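Local coordinates for protein malyl-CoA lyase/beta-methylmalyl-CoA lyase (Methylobacterium extorquens, PDB 5UGR) that is a magnesium-holding TIM-barrel protein of the HpcH/HpaI aldolase/citrate lyase family, at residues A[87-90]-A[91-95]; A[268-272]-A[273-277]. All blocks are in the same frame, centred on the assembly; numbering follows the deposited sequence.

Overall arrangement
Both contacts are local, each within one short run of chain, and they lie on opposite sides of the chain's centre, with nearest atoms about 26 Å apart. Contact 1 (87-95) is partly buried and belongs to helix 85-95, which links strands 72-76 and 101-104 of the eight-stranded parallel barrel. Contact 2 (268-277) is a surface feature at the start of helix 272-291, beyond the last barrel strand, 252-255. No helix or strand is common to the two. Contact 1 combines ordinary helical backbone bonds with a salt bridge and valine packing; contact 2 uses serine and glutamate side chains to cap the first turn of a helix.

Contact 1 (A[87-90]-A[91-95]); sequences RDVV and DIVEA
Arg87 reaches along one helical turn to Asp91, and in one of its two modelled conformers the side chains form a salt bridge, with NH2 of Arg87 2.7 Å from OD2 of Asp91. The arginine chain bends at chi2 and again at chi3, which brings the edge of the guanidinium, through NH2, to the aspartate. Only NH2 comes within bonding range of OD2; the bond is bent (134°), and the guanidinium and carboxylate planes are turned 60° apart. OD2 receives NH2 on its syn lone pair while sitting somewhat out of the guanidinium plane. In the backbone, O of Arg87 accepts from N of Asp91. The carboxylate of Asp88 is held by a salt bridge to Arg56 and a hydrogen bond from Asn78, while O of Asp88 accepts from N of Ile92 at 3.2 Å. Ile92 CG1 and CD1 also pack near that oxygen, and beyond it the side chain meets Ile60 and Leu63 of helix 52-65. Val89 and Val93 lie side by side and point the same way, with CG1 of Val89 4.1 Å from CG2 of Val93; both also touch Ile123 of helix 110-127. Val90 O accepts from Glu94 N at 3.0 Å. The methyl CG1 of Val90, anti to its own backbone N (chi1 168°), runs alongside the extended Glu94 chain and comes within 3.7 Å of its OE2. That carboxylate oxygen is hydrogen-bonded to Tyr86 of the second subunit. The chemistry thus divides round this barrel helix: Val89, Ile92 and Val93 pack on the neighbouring helices, Asp88 is buried with its charge answered by Arg56, and Val90 and Glu94 meet the second subunit. The partly exposed, single-contact Arg87-Asp91 bridge is probably adaptable, and its persistence is uncertain.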
loop_
_atom_site.group_PDB
_atom_site.type_symbol
_atom_site.label_atom_id
_atom_site.label_comp_id
_atom_site.label_asym_id
_atom_site.label_seq_id
_atom_site.Cartn_x
_atom_site.Cartn_y
_atom_site.Cartn_z
ATOM N N ARG A 87 7.281 22.267 23.350
ATOM C CA ARG A 87 8.221 23.049 24.132
ATOM C C ARG A 87 9.439 22.260 24.633
ATOM O O ARG A 87 10.536 22.790 24.686
ATOM C CB ARG A 87 7.464 23.772 25.235
ATOM C CG ARG A 87 7.088 25.142 24.692
ATOM C CD ARG A 87 7.987 26.241 25.301
ATOM N NE ARG A 87 7.221 26.477 26.467
ATOM C CZ ARG A 87 7.652 26.878 27.628
ATOM N NH1 ARG A 87 6.734 26.957 28.533
ATOM N NH2 ARG A 87 8.931 27.200 27.851
ATOM N N ASP A 88 9.263 20.965 24.885
ATOM C CA ASP A 88 10.390 20.086 25.170
ATOM C C ASP A 88 11.434 20.137 24.043
ATOM O O ASP A 88 12.613 20.316 24.272
ATOM C CB ASP A 88 9.956 18.641 25.355
ATOM C CG ASP A 88 8.999 18.402 26.508
ATOM O OD1 ASP A 88 8.892 19.240 27.474
ATOM O OD2 ASP A 88 8.334 17.292 26.490
ATOM N N VAL A 89 10.941 19.948 22.816
ATOM C CA VAL A 89 11.835 19.877 21.670
ATOM C C VAL A 89 12.442 21.246 21.378
ATOM O O VAL A 89 13.660 21.383 21.228
ATOM C CB VAL A 89 11.115 19.288 20.442
ATOM C CG1 VAL A 89 12.027 19.244 19.221
ATOM C CG2 VAL A 89 10.615 17.857 20.755
ATOM N N VAL A 90 11.590 22.247 21.256
ATOM C CA VAL A 90 12.072 23.610 20.917
ATOM C C VAL A 90 13.067 24.103 21.981
ATOM O O VAL A 90 14.186 24.485 21.655
ATOM C CB VAL A 90 10.890 24.606 20.774
ATOM C CG1 VAL A 90 11.415 26.054 20.715
ATOM C CG2 VAL A 90 10.102 24.297 19.506
ATOM N N ASP A 91 12.666 24.074 23.248
ATOM C CA ASP A 91 13.518 24.723 24.272
ATOM C C ASP A 91 14.854 23.989 24.434
ATOM O O ASP A 91 15.912 24.603 24.525
ATOM C CB ASP A 91 12.822 24.829 25.609
ATOM C CG ASP A 91 11.678 25.783 25.614
ATOM O OD1 ASP A 91 11.416 26.454 24.602
ATOM O OD2 ASP A 91 11.113 25.962 26.726
ATOM N N ILE A 92 14.812 22.663 24.458
ATOM C CA ILE A 92 16.033 21.901 24.712
ATOM C C ILE A 92 16.913 21.847 23.497
ATOM O O ILE A 92 18.150 22.026 23.634
ATOM C CB ILE A 92 15.753 20.512 25.315
ATOM C CG1 ILE A 92 14.978 20.652 26.611
ATOM C CG2 ILE A 92 17.028 19.703 25.485
ATOM C CD1 ILE A 92 14.289 19.405 27.165
ATOM N N VAL A 93 16.342 21.601 22.294
ATOM C CA VAL A 93 17.209 21.525 21.147
ATOM C C VAL A 93 17.830 22.914 20.872
ATOM O O VAL A 93 19.035 23.008 20.528
ATOM C CB VAL A 93 16.529 20.913 19.897
ATOM C CG1 VAL A 93 17.449 20.886 18.696
ATOM C CG2 VAL A 93 16.025 19.497 20.204
ATOM N N GLU A 94 17.077 23.982 21.080
ATOM C CA GLU A 94 17.660 25.325 20.873
ATOM C C GLU A 94 18.829 25.577 21.803
ATOM O O GLU A 94 19.829 26.141 21.373
ATOM C CB GLU A 94 16.593 26.414 21.030
ATOM C CG GLU A 94 15.678 26.582 19.830
ATOM C CD GLU A 94 14.689 27.731 19.967
ATOM O OE1 GLU A 94 14.625 28.395 21.027
ATOM O OE2 GLU A 94 13.993 27.990 18.950
ATOM N N ALA A 95 18.684 25.154 23.072
ATOM C CA ALA A 95 19.622 25.556 24.144
ATOM C C ALA A 95 20.797 24.637 24.375
ATOM O O ALA A 95 21.738 25.040 25.055
ATOM C CB ALA A 95 18.869 25.763 25.435
#

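Contact 2 (A[268-272]-A[273-277])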
loop_
_atom_site.group_PDB
_atom_site.type_symbol
_atom_site.label_atom_id
_atom_site.label_comp_id
_atom_site.label_asym_id
_atom_site.label_seq_id
_atom_site.Cartn_x
_atom_site.Cartn_y
_atom_site.Cartn_z
ATOM N N PHE A 268 25.527 -7.563 27.897
ATOM C CA PHE A 268 25.496 -7.138 26.506
ATOM C C PHE A 268 26.872 -6.788 25.915
ATOM O O PHE A 268 26.962 -6.327 24.770
ATOM C CB PHE A 268 24.510 -5.973 26.323
ATOM C CG PHE A 268 23.076 -6.356 26.589
ATOM C CD1 PHE A 268 22.346 -7.032 25.630
ATOM C CD2 PHE A 268 22.487 -6.112 27.792
ATOM C CE1 PHE A 268 21.034 -7.392 25.874
ATOM C CE2 PHE A 268 21.181 -6.470 28.042
ATOM C CZ PHE A 268 20.451 -7.151 27.096
ATOM N N THR A 269 27.939 -7.007 26.686
ATOM C CA THR A 269 29.280 -7.005 26.106
ATOM C C THR A 269 29.340 -8.138 25.046
ATOM O O THR A 269 29.017 -9.268 25.348
ATOM C CB THR A 269 30.275 -7.186 27.227
ATOM O OG1 THR A 269 30.251 -6.001 28.037
ATOM C CG2 THR A 269 31.705 -7.345 26.668
ATOM N N PRO A 270 29.798 -7.844 23.814
ATOM C CA PRO A 270 29.918 -8.954 22.835
ATOM C C PRO A 270 30.985 -9.968 23.241
ATOM O O PRO A 270 31.940 -9.600 23.933
ATOM C CB PRO A 270 30.294 -8.249 21.526
ATOM C CG PRO A 270 30.774 -6.900 21.921
ATOM C CD PRO A 270 30.142 -6.549 23.230
ATOM N N SER A 271 30.807 -11.241 22.846
ATOM C CA SER A 271 31.843 -12.273 23.184
ATOM C C SER A 271 33.124 -11.959 22.457
ATOM O O SER A 271 33.114 -11.311 21.386
ATOM C CB SER A 271 31.405 -13.684 22.812
ATOM O OG SER A 271 31.361 -13.883 21.408
ATOM N N GLU A 272 34.229 -12.423 23.036
ATOM C CA GLU A 272 35.538 -12.321 22.391
ATOM C C GLU A 272 35.519 -12.962 21.001
ATOM O O GLU A 272 36.080 -12.403 20.032
ATOM C CB GLU A 272 36.638 -12.916 23.302
ATOM C CG GLU A 272 37.035 -11.948 24.425
ATOM C CD GLU A 272 38.173 -12.433 25.328
ATOM O OE1 GLU A 272 38.611 -13.601 25.192
ATOM O OE2 GLU A 272 38.605 -11.623 26.173
ATOM N N ALA A 273 34.803 -14.072 20.891
ATOM C CA ALA A 273 34.731 -14.807 19.678
ATOM C C ALA A 273 33.980 -14.020 18.591
ATOM O O ALA A 273 34.408 -13.994 17.440
ATOM C CB ALA A 273 34.050 -16.153 19.923
ATOM N N GLU A 274 32.874 -13.359 18.932
ATOM C CA GLU A 274 32.152 -12.631 17.894
ATOM C C GLU A 274 32.918 -11.398 17.427
ATOM O O GLU A 274 32.855 -11.065 16.231
ATOM C CB GLU A 274 30.681 -12.356 18.273
ATOM C CG GLU A 274 30.407 -11.209 19.148
ATOM C CD GLU A 274 28.917 -11.269 19.668
ATOM O OE1 GLU A 274 28.704 -11.566 20.885
ATOM O OE2 GLU A 274 27.959 -11.044 18.863
ATOM N N VAL A 275 33.677 -10.773 18.331
ATOM C CA VAL A 275 34.516 -9.635 17.958
ATOM C C VAL A 275 35.648 -10.134 17.058
ATOM O O VAL A 275 35.933 -9.518 16.036
ATOM C CB VAL A 275 35.028 -8.877 19.180
ATOM C CG1 VAL A 275 36.071 -7.818 18.846
ATOM C CG2 VAL A 275 33.825 -8.200 19.941
ATOM N N THR A 276 36.310 -11.229 17.458
ATOM C CA THR A 276 37.352 -11.810 16.612
ATOM C C THR A 276 36.884 -12.152 15.201
ATOM O O THR A 276 37.556 -11.739 14.217
ATOM C CB THR A 276 37.994 -13.003 17.312
ATOM O OG1 THR A 276 38.674 -12.480 18.463
ATOM C CG2 THR A 276 38.960 -13.761 16.367
ATOM N N LYS A 277 35.701 -12.763 15.088
ATOM C CA LYS A 277 35.147 -13.047 13.756
ATOM C C LYS A 277 34.940 -11.795 12.934
ATOM O O LYS A 277 35.248 -11.774 11.714
ATOM C CB LYS A 277 33.844 -13.828 13.833
ATOM C CG LYS A 277 33.189 -14.084 12.479
ATOM C CD LYS A 277 32.002 -15.034 12.508
ATOM C CE LYS A 277 31.904 -15.696 11.124
ATOM N NZ LYS A 277 30.687 -16.521 10.930
#
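Glu274 folds back over the start of its own helix to meet Ser271, and the two residues form a capping box. From its CB, which lies 3.6 Å from OG of Ser271, the chain first turns between the backbone N and the carbonyl carbon (chi1 82°), a choice that sends CG back toward the preceding loop. CG then passes 3.5 Å from the carbonyl oxygen of Ser271. Beyond CG the chain is extended, and CD comes to rest against CB of Pro270. At the tip, OE1 accepts the backbone N-H of Ser271 at 2.9 Å, a fairly straight bond (159°) that meets the oxygen on its anti side, close to the carboxylate plane. The same oxygen touches CA of Pro270. In return, OG of Ser271, the N-cap residue, accepts from the backbone N of Glu274, also at 2.9 Å and with an N-H...O angle of 156°. Each residue therefore takes the other's amide hydrogen with its side chain: Ser271 OG serves a first-turn N-H that lacks the usual carbonyl partner four residues back, and the glutamate fixes the loop just before it. The negative charge of the carboxylate, near the N-terminus of the helix, probably interacts favourably with the helix dipole. Regular helical bonding begins at once, with Val275 N donating to O of Ser271 and Thr276 N donating to O of Glu272. CG of Pro270 also meets CG2 of Val275 at 3.9 Å, an apolar touch that crosses from loop to helix. The cap lies in the loop between helices 259-268 and 272-291 and opens the latter; Pro270 and Glu274 rest on Leu314 and Val275 on Ala318, both of helix 305-322, while Arg173 of the third subunit packs against Glu274.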